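Local coordinates for protein putative oxidoreductase (Bacteroides fragilis NCTC 9343, PDB 3EOF) that binds flavin mononucleotide and is probably an FMN-dependent, NADP-linked oxidoreductase of the nitroreductase family, its exact substrate unknown, at residues L28-S32 with T116-A121; A61-M67 with L131-N137. All coordinates share one frame; numbering follows the deposited sequence.

Interaction 1 (L28-S32 with T116-A121); sequences LLETS and TFCTLA
Thr116 begins the contact on helix 100-123 by laying its methyl CG2 against the backbone of Ser32, 3.8 Å from Ser32 CA. Its hydroxyl serves its own helix instead, bonded to Leu112 O, with a weak bond to Gln115 of the second subunit. One residue on, Phe117 and Ser32 bring the two backbones nearest, their CA atoms 4.7 Å apart and Ser32 CB 3.5 Å from Phe117 N. Such closeness is possible because Ser32 is small and its OG, placed between backbone N and carbonyl carbon (chi1 76°), turns back on its own helix: it bonds Leu29 O at 2.7 Å, in the carbonyl plane and on a lone pair, so the hydroxyl is satisfied inside an apolar interface. The Phe117 ring, with CG opposite the backbone N (chi1 170°), slants across Leu28 and Leu29, presenting CE1 to Leu28 CB at 3.6 Å and CD1 to Leu29 CD2 at 3.9 Å. Beyond, it packs on Leu75 and Phe77 of strand 73-80. Leu120, a turn later, meets Thr31 at about a right angle, its CD1 resting on Thr31 CG2 at 3.5 Å; the Thr31 hydroxyl bonds Asp27 O. The CB of Leu120 also takes Leu28 CD2. At Ala121, Leu28 CD1 comes against CA and, more loosely, CB, which also lies on a face of the Phe117 ring toward its rim. No hydrogen bond crosses the interface. The axes of the two segments pass 8.6 Å apart with their N-to-C directions inclined at 134°, a buried helix-helix packing against the central antiparallel sheet that belongs to the alpha/beta core of the FMN-dependent nitroreductase fold.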
loop_
_atom_site.group_PDB
_atom_site.type_symbol
_atom_site.label_atom_id
_atom_site.label_comp_id
_atom_site.label_asym_id
_atom_site.label_seq_id
_atom_site.Cartn_x
_atom_site.Cartn_y
_atom_site.Cartn_z
ATOM N N LEU A 28 -10.880 12.943 -8.438
ATOM C CA LEU A 28 -9.813 12.493 -7.557
ATOM C C LEU A 28 -9.636 10.987 -7.676
ATOM O O LEU A 28 -8.541 10.532 -7.841
ATOM C CB LEU A 28 -10.127 12.851 -6.091
ATOM C CG LEU A 28 -10.108 14.340 -5.730
ATOM C CD1 LEU A 28 -10.659 14.520 -4.298
ATOM C CD2 LEU A 28 -8.717 14.884 -5.892
ATOM N N LEU A 29 -10.721 10.218 -7.588
ATOM C CA LEU A 29 -10.650 8.768 -7.745
ATOM C C LEU A 29 -10.146 8.384 -9.152
ATOM O O LEU A 29 -9.183 7.645 -9.257
ATOM C CB LEU A 29 -11.981 8.107 -7.389
ATOM C CG LEU A 29 -12.389 8.099 -5.906
ATOM C CD1 LEU A 29 -13.853 7.891 -5.768
ATOM C CD2 LEU A 29 -11.604 7.061 -5.099
ATOM N N GLU A 30 -10.700 8.958 -10.219
ATOM C CA GLU A 30 -10.264 8.608 -11.549
ATOM C C GLU A 30 -8.763 8.818 -11.692
ATOM O O GLU A 30 -8.072 7.992 -12.295
ATOM C CB GLU A 30 -11.006 9.409 -12.616
ATOM C CG GLU A 30 -10.692 8.940 -14.024
ATOM C CD GLU A 30 -11.441 9.689 -15.104
ATOM O OE1 GLU A 30 -12.230 10.609 -14.807
ATOM O OE2 GLU A 30 -11.250 9.326 -16.267
ATOM N N THR A 31 -8.263 9.925 -11.147
ATOM C CA THR A 31 -6.830 10.234 -11.174
ATOM C C THR A 31 -6.082 9.265 -10.261
ATOM O O THR A 31 -5.050 8.742 -10.620
ATOM C CB THR A 31 -6.522 11.715 -10.816
ATOM O OG1 THR A 31 -7.311 12.616 -11.618
ATOM C CG2 THR A 31 -5.066 12.020 -11.070
ATOM N N SER A 32 -6.606 8.966 -9.090
ATOM C CA SER A 32 -5.900 8.025 -8.236
ATOM C C SER A 32 -5.678 6.695 -8.953
ATOM O O SER A 32 -4.649 6.054 -8.767
ATOM C CB SER A 32 -6.622 7.829 -6.910
ATOM O OG SER A 32 -7.760 7.013 -7.062
ATOM N N THR A 116 -2.613 7.412 -3.409
ATOM C CA THR A 116 -2.574 8.400 -4.506
ATOM C C THR A 116 -3.784 9.294 -4.293
ATOM O O THR A 116 -3.678 10.507 -4.311
ATOM C CB THR A 116 -2.538 7.768 -5.915
ATOM O OG1 THR A 116 -1.422 6.873 -6.013
ATOM C CG2 THR A 116 -2.385 8.837 -6.971
ATOM N N PHE A 117 -4.927 8.689 -4.022
ATOM C CA PHE A 117 -6.138 9.451 -3.732
ATOM C C PHE A 117 -5.945 10.409 -2.570
ATOM O O PHE A 117 -6.233 11.588 -2.721
ATOM C CB PHE A 117 -7.329 8.534 -3.416
ATOM C CG PHE A 117 -8.503 9.279 -2.888
ATOM C CD1 PHE A 117 -9.349 9.959 -3.745
ATOM C CD2 PHE A 117 -8.730 9.355 -1.509
ATOM C CE1 PHE A 117 -10.407 10.718 -3.230
ATOM C CE2 PHE A 117 -9.763 10.109 -0.997
ATOM C CZ PHE A 117 -10.609 10.781 -1.844
ATOM N N CYS A 118 -5.493 9.897 -1.415
ATOM C CA CYS A 118 -5.272 10.742 -0.222
ATOM C C CYS A 118 -4.387 11.956 -0.509
ATOM O O CYS A 118 -4.662 13.040 -0.055
ATOM C CB CYS A 118 -4.720 9.948 0.926
ATOM S SG CYS A 118 -5.966 8.866 1.613
ATOM N N THR A 119 -3.324 11.751 -1.263
ATOM C CA THR A 119 -2.428 12.820 -1.688
ATOM C C THR A 119 -3.089 13.853 -2.600
ATOM O O THR A 119 -2.850 15.077 -2.499
ATOM C CB THR A 119 -1.240 12.193 -2.416
ATOM O OG1 THR A 119 -0.610 11.254 -1.534
ATOM C CG2 THR A 119 -0.253 13.222 -2.841
ATOM N N LEU A 120 -3.896 13.365 -3.525
ATOM C CA LEU A 120 -4.635 14.224 -4.445
ATOM C C LEU A 120 -5.727 14.974 -3.686
ATOM O O LEU A 120 -5.937 16.147 -3.914
ATOM C CB LEU A 120 -5.215 13.417 -5.603
ATOM C CG LEU A 120 -4.184 12.920 -6.625
ATOM C CD1 LEU A 120 -4.841 11.928 -7.553
ATOM C CD2 LEU A 120 -3.546 14.027 -7.441
ATOM N N ALA A 121 -6.401 14.282 -2.777
ATOM C CA ALA A 121 -7.442 14.856 -1.956
ATOM C C ALA A 121 -6.870 15.989 -1.112
ATOM O O ALA A 121 -7.369 17.106 -1.105
ATOM C CB ALA A 121 -8.089 13.746 -1.081
#

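Interaction 2 (A61-M67 with L131-N137); sequences AHFNQPM and LGTTTYN. With FMN (flavin mononucleotide), chain C.
His62 and Thr133 join two loops at the flavin site of the nitroreductase fold, the turn after strand 127-131 meeting the loop ahead of helix 67-70. The packed part centres on the His62 imidazole. Leu131 CD1 sits over one face, a CH-pi contact 3.6 Å from the His62 ring centroid and 14° off the normal, while Thr133 OG1 lies in the ring plane and bonds His62 ND1 at 2.6 Å; either could be the donor. Thr134 OG1 comes to the same ring's edge beside CE1, but its polar partners are Leu131 O and Thr156 OG1. Face and edge contacts together should hold the imidazole against rotation. Next to it, Asn137 ND2 gives a nearly straight bond (165°) to Ala61 O, 2.7 Å away, tilted from the carbonyl plane. The other branch of Leu131, CD2, touches Met67 CE at 3.5 Å, the selenomethionine chain bending at chi2 and chi3 to bring its methyl there and near FMN O2. Toward the more open side, the contact is looser. Phe63, exposed, turns its ring edge to the face of Tyr136 in an offset edge-to-face pair, centroids 5.9 Å apart and planes at 69°; Tyr136 also packs on Met101 of the second subunit. Both loops then reach the isoalloxazine: Gly132 N donates to FMN O4 and weakly to N5, a contact that would probably polarise the flavin. On the pyrimidine side, the Gln65 amide is steadied by NE2 bonding His62 O within its own amide plane; NE2 also donates to FMN O4, while Gln65 OE1 accepts from FMN N3 at 2.7 Å.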
loop_
_atom_site.group_PDB
_atom_site.type_symbol
_atom_site.label_atom_id
_atom_site.label_comp_id
_atom_site.label_asym_id
_atom_site.label_seq_id
_atom_site.Cartn_x
_atom_site.Cartn_y
_atom_site.Cartn_z
ATOM N N ALA A 61 -18.024 -1.311 12.833
ATOM C CA ALA A 61 -16.897 -2.011 12.218
ATOM C C ALA A 61 -15.588 -1.246 12.537
ATOM O O ALA A 61 -14.516 -1.840 12.791
ATOM C CB ALA A 61 -17.106 -2.093 10.697
ATOM N N HIS A 62 -15.698 0.087 12.534
ATOM C CA HIS A 62 -14.583 0.975 12.789
ATOM C C HIS A 62 -14.537 1.456 14.236
ATOM O O HIS A 62 -13.952 2.481 14.524
ATOM C CB HIS A 62 -14.613 2.132 11.786
ATOM C CG HIS A 62 -14.455 1.664 10.376
ATOM N ND1 HIS A 62 -13.273 1.140 9.918
ATOM C CD2 HIS A 62 -15.348 1.520 9.369
ATOM C CE1 HIS A 62 -13.418 0.767 8.657
ATOM N NE2 HIS A 62 -14.664 1.008 8.290
ATOM N N PHE A 63 -15.084 0.658 15.150
ATOM C CA PHE A 63 -15.092 0.955 16.570
ATOM C C PHE A 63 -15.751 2.282 16.932
ATOM O O PHE A 63 -15.417 2.899 17.974
ATOM C CB PHE A 63 -13.681 0.897 17.194
ATOM C CG PHE A 63 -12.964 -0.399 16.981
ATOM C CD1 PHE A 63 -13.612 -1.612 17.110
ATOM C CD2 PHE A 63 -11.609 -0.407 16.709
ATOM C CE1 PHE A 63 -12.940 -2.791 16.895
ATOM C CE2 PHE A 63 -10.934 -1.611 16.516
ATOM C CZ PHE A 63 -11.611 -2.782 16.597
ATOM N N ASN A 64 -16.708 2.692 16.100
ATOM C CA ASN A 64 -17.450 3.930 16.306
ATOM C C ASN A 64 -16.602 5.191 16.395
ATOM O O ASN A 64 -16.910 6.140 17.127
ATOM C CB ASN A 64 -18.372 3.745 17.503
ATOM C CG ASN A 64 -19.491 2.802 17.192
ATOM O OD1 ASN A 64 -19.808 1.905 17.982
ATOM N ND2 ASN A 64 -20.087 2.971 15.999
ATOM N N GLN A 65 -15.520 5.182 15.626
ATOM C CA GLN A 65 -14.645 6.334 15.547
ATOM C C GLN A 65 -15.503 7.335 14.862
ATOM O O GLN A 65 -16.154 6.999 13.876
ATOM C CB GLN A 65 -13.407 6.049 14.742
ATOM C CG GLN A 65 -12.535 4.991 15.346
ATOM C CD GLN A 65 -11.291 4.786 14.550
ATOM O OE1 GLN A 65 -10.378 5.594 14.647
ATOM N NE2 GLN A 65 -11.239 3.710 13.753
ATOM N N PRO A 66 -15.538 8.565 15.387
ATOM C CA PRO A 66 -16.488 9.570 14.914
ATOM C C PRO A 66 -16.429 9.970 13.469
ATOM O O PRO A 66 -17.446 10.338 12.925
ATOM C CB PRO A 66 -16.251 10.762 15.857
ATOM C CG PRO A 66 -14.901 10.515 16.478
ATOM C CD PRO A 66 -14.697 9.056 16.494
HETATM N N MSE A 67 -15.271 9.816 12.845
HETATM C CA MSE A 67 -15.035 10.248 11.474
HETATM C C MSE A 67 -15.894 9.527 10.459
HETATM O O MSE A 67 -16.140 10.052 9.381
HETATM C CB MSE A 67 -13.559 10.044 11.068
HETATM C CG MSE A 67 -12.508 10.792 11.874
HETATM SE SE MSE A 67 -11.977 9.963 13.545
HETATM C CE MSE A 67 -10.959 8.482 12.866
ATOM N N LEU A 131 -8.614 4.518 8.381
ATOM C CA LEU A 131 -9.121 3.745 9.504
ATOM C C LEU A 131 -8.445 2.340 9.374
ATOM O O LEU A 131 -8.633 1.564 8.349
ATOM C CB LEU A 131 -10.650 3.675 9.539
ATOM C CG LEU A 131 -11.464 4.953 9.270
ATOM C CD1 LEU A 131 -12.928 4.580 9.017
ATOM C CD2 LEU A 131 -11.317 6.019 10.385
ATOM N N GLY A 132 -7.647 2.045 10.413
ATOM C CA GLY A 132 -6.915 0.776 10.544
ATOM C C GLY A 132 -7.831 -0.330 11.011
ATOM O O GLY A 132 -7.512 -1.547 10.947
ATOM N N THR A 133 -9.006 0.093 11.451
ATOM C CA THR A 133 -10.033 -0.829 11.915
ATOM C C THR A 133 -10.594 -1.736 10.815
ATOM O O THR A 133 -11.280 -2.733 11.094
ATOM C CB THR A 133 -11.127 -0.031 12.588
ATOM O OG1 THR A 133 -11.419 1.131 11.785
ATOM C CG2 THR A 133 -10.627 0.430 13.941
ATOM N N THR A 134 -10.314 -1.394 9.561
ATOM C CA THR A 134 -10.777 -2.178 8.414
ATOM C C THR A 134 -10.325 -3.618 8.449
ATOM O O THR A 134 -11.058 -4.483 8.015
ATOM C CB THR A 134 -10.258 -1.561 7.077
ATOM O OG1 THR A 134 -10.647 -0.205 7.016
ATOM C CG2 THR A 134 -10.845 -2.228 5.908
ATOM N N THR A 135 -9.079 -3.845 8.892
ATOM C CA THR A 135 -8.483 -5.162 8.995
ATOM C C THR A 135 -8.745 -5.782 10.389
ATOM O O THR A 135 -8.399 -6.925 10.639
ATOM C CB THR A 135 -7.011 -5.118 8.571
ATOM O OG1 THR A 135 -6.372 -3.984 9.161
ATOM C CG2 THR A 135 -6.903 -4.966 7.057
ATOM N N TYR A 136 -9.361 -5.040 11.303
ATOM C CA TYR A 136 -9.827 -5.666 12.590
ATOM C C TYR A 136 -11.204 -6.267 12.385
ATOM O O TYR A 136 -11.566 -7.306 12.984
ATOM C CB TYR A 136 -9.902 -4.669 13.750
ATOM C CG TYR A 136 -8.553 -4.301 14.285
ATOM C CD1 TYR A 136 -7.711 -3.463 13.550
ATOM C CD2 TYR A 136 -8.098 -4.818 15.493
ATOM C CE1 TYR A 136 -6.465 -3.134 14.004
ATOM C CE2 TYR A 136 -6.838 -4.508 15.962
ATOM C CZ TYR A 136 -6.022 -3.651 15.217
ATOM O OH TYR A 136 -4.759 -3.325 15.667
ATOM N N ASN A 137 -12.022 -5.557 11.606
ATOM C CA ASN A 137 -13.400 -6.002 11.342
ATOM C C ASN A 137 -13.756 -6.164 9.885
ATOM O O ASN A 137 -14.808 -5.686 9.455
ATOM C CB ASN A 137 -14.364 -5.021 11.974
ATOM C CG ASN A 137 -14.545 -5.249 13.456
ATOM O OD1 ASN A 137 -14.711 -6.383 13.914
ATOM N ND2 ASN A 137 -14.570 -4.158 14.213
HETATM N N1 FMN C . -6.125 7.385 12.736
HETATM C C2 FMN C . -7.212 7.206 13.599
HETATM O O2 FMN C . -7.650 8.148 14.278
HETATM N N3 FMN C . -7.812 5.953 13.744
HETATM C C4 FMN C . -7.367 4.817 13.039
HETATM O O4 FMN C . -8.173 3.825 12.873
HETATM C C4A FMN C . -6.243 5.020 12.179
HETATM N N5 FMN C . -5.738 3.949 11.455
HETATM C C5A FMN C . -4.682 4.100 10.569
HETATM C C6 FMN C . -4.258 2.963 9.868
HETATM C C7 FMN C . -3.201 3.033 8.978
HETATM C C7M FMN C . -2.785 1.769 8.281
HETATM C C8 FMN C . -2.546 4.247 8.788
HETATM C C8M FMN C . -1.577 4.357 7.658
HETATM C C9 FMN C . -2.968 5.399 9.490
HETATM C C9A FMN C . -4.050 5.353 10.405
HETATM N N10 FMN C . -4.531 6.458 11.152
HETATM C C10 FMN C . -5.620 6.291 12.027
HETATM C "C1'" FMN C . -3.860 7.829 11.108
HETATM C "C2'" FMN C . -2.564 7.769 11.904
HETATM O "O2'" FMN C . -2.895 7.678 13.296
HETATM C "C3'" FMN C . -1.641 8.921 11.559
HETATM O "O3'" FMN C . -1.158 8.861 10.204
HETATM C "C4'" FMN C . -0.430 9.003 12.499
HETATM O "O4'" FMN C . -0.829 9.384 13.801
HETATM C "C5'" FMN C . 0.499 10.089 12.033
HETATM O "O5'" FMN C . -0.335 11.245 11.929
HETATM P P FMN C . -0.331 12.184 10.595
HETATM O O1P FMN C . -0.872 11.405 9.378
HETATM O O2P FMN C . 1.093 12.595 10.323
HETATM O O3P FMN C . -1.128 13.430 11.011
#

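Interactions 1 and 2 lie on opposite sides of the chain's centre, their centres about 21 Å apart and nearest atoms about 8 Å apart without touching. Along the chain their segments alternate: 28-32, 61-67, 116-121, 131-137. Helix 100-123 of interaction 1 leads into strand 127-131, an outermost strand of the four-stranded antiparallel sheet within this chain, and that strand runs directly into the flavin-binding turn of interaction 2. Interaction 1 is buried packing of helices 22-32 and 100-123 against the sheet, whereas interaction 2 forms part of the FMN pocket. Both also touch the second subunit, whose Thr37 N bonds the same flavin, consistent with cofactor sites completed across the dimer interface.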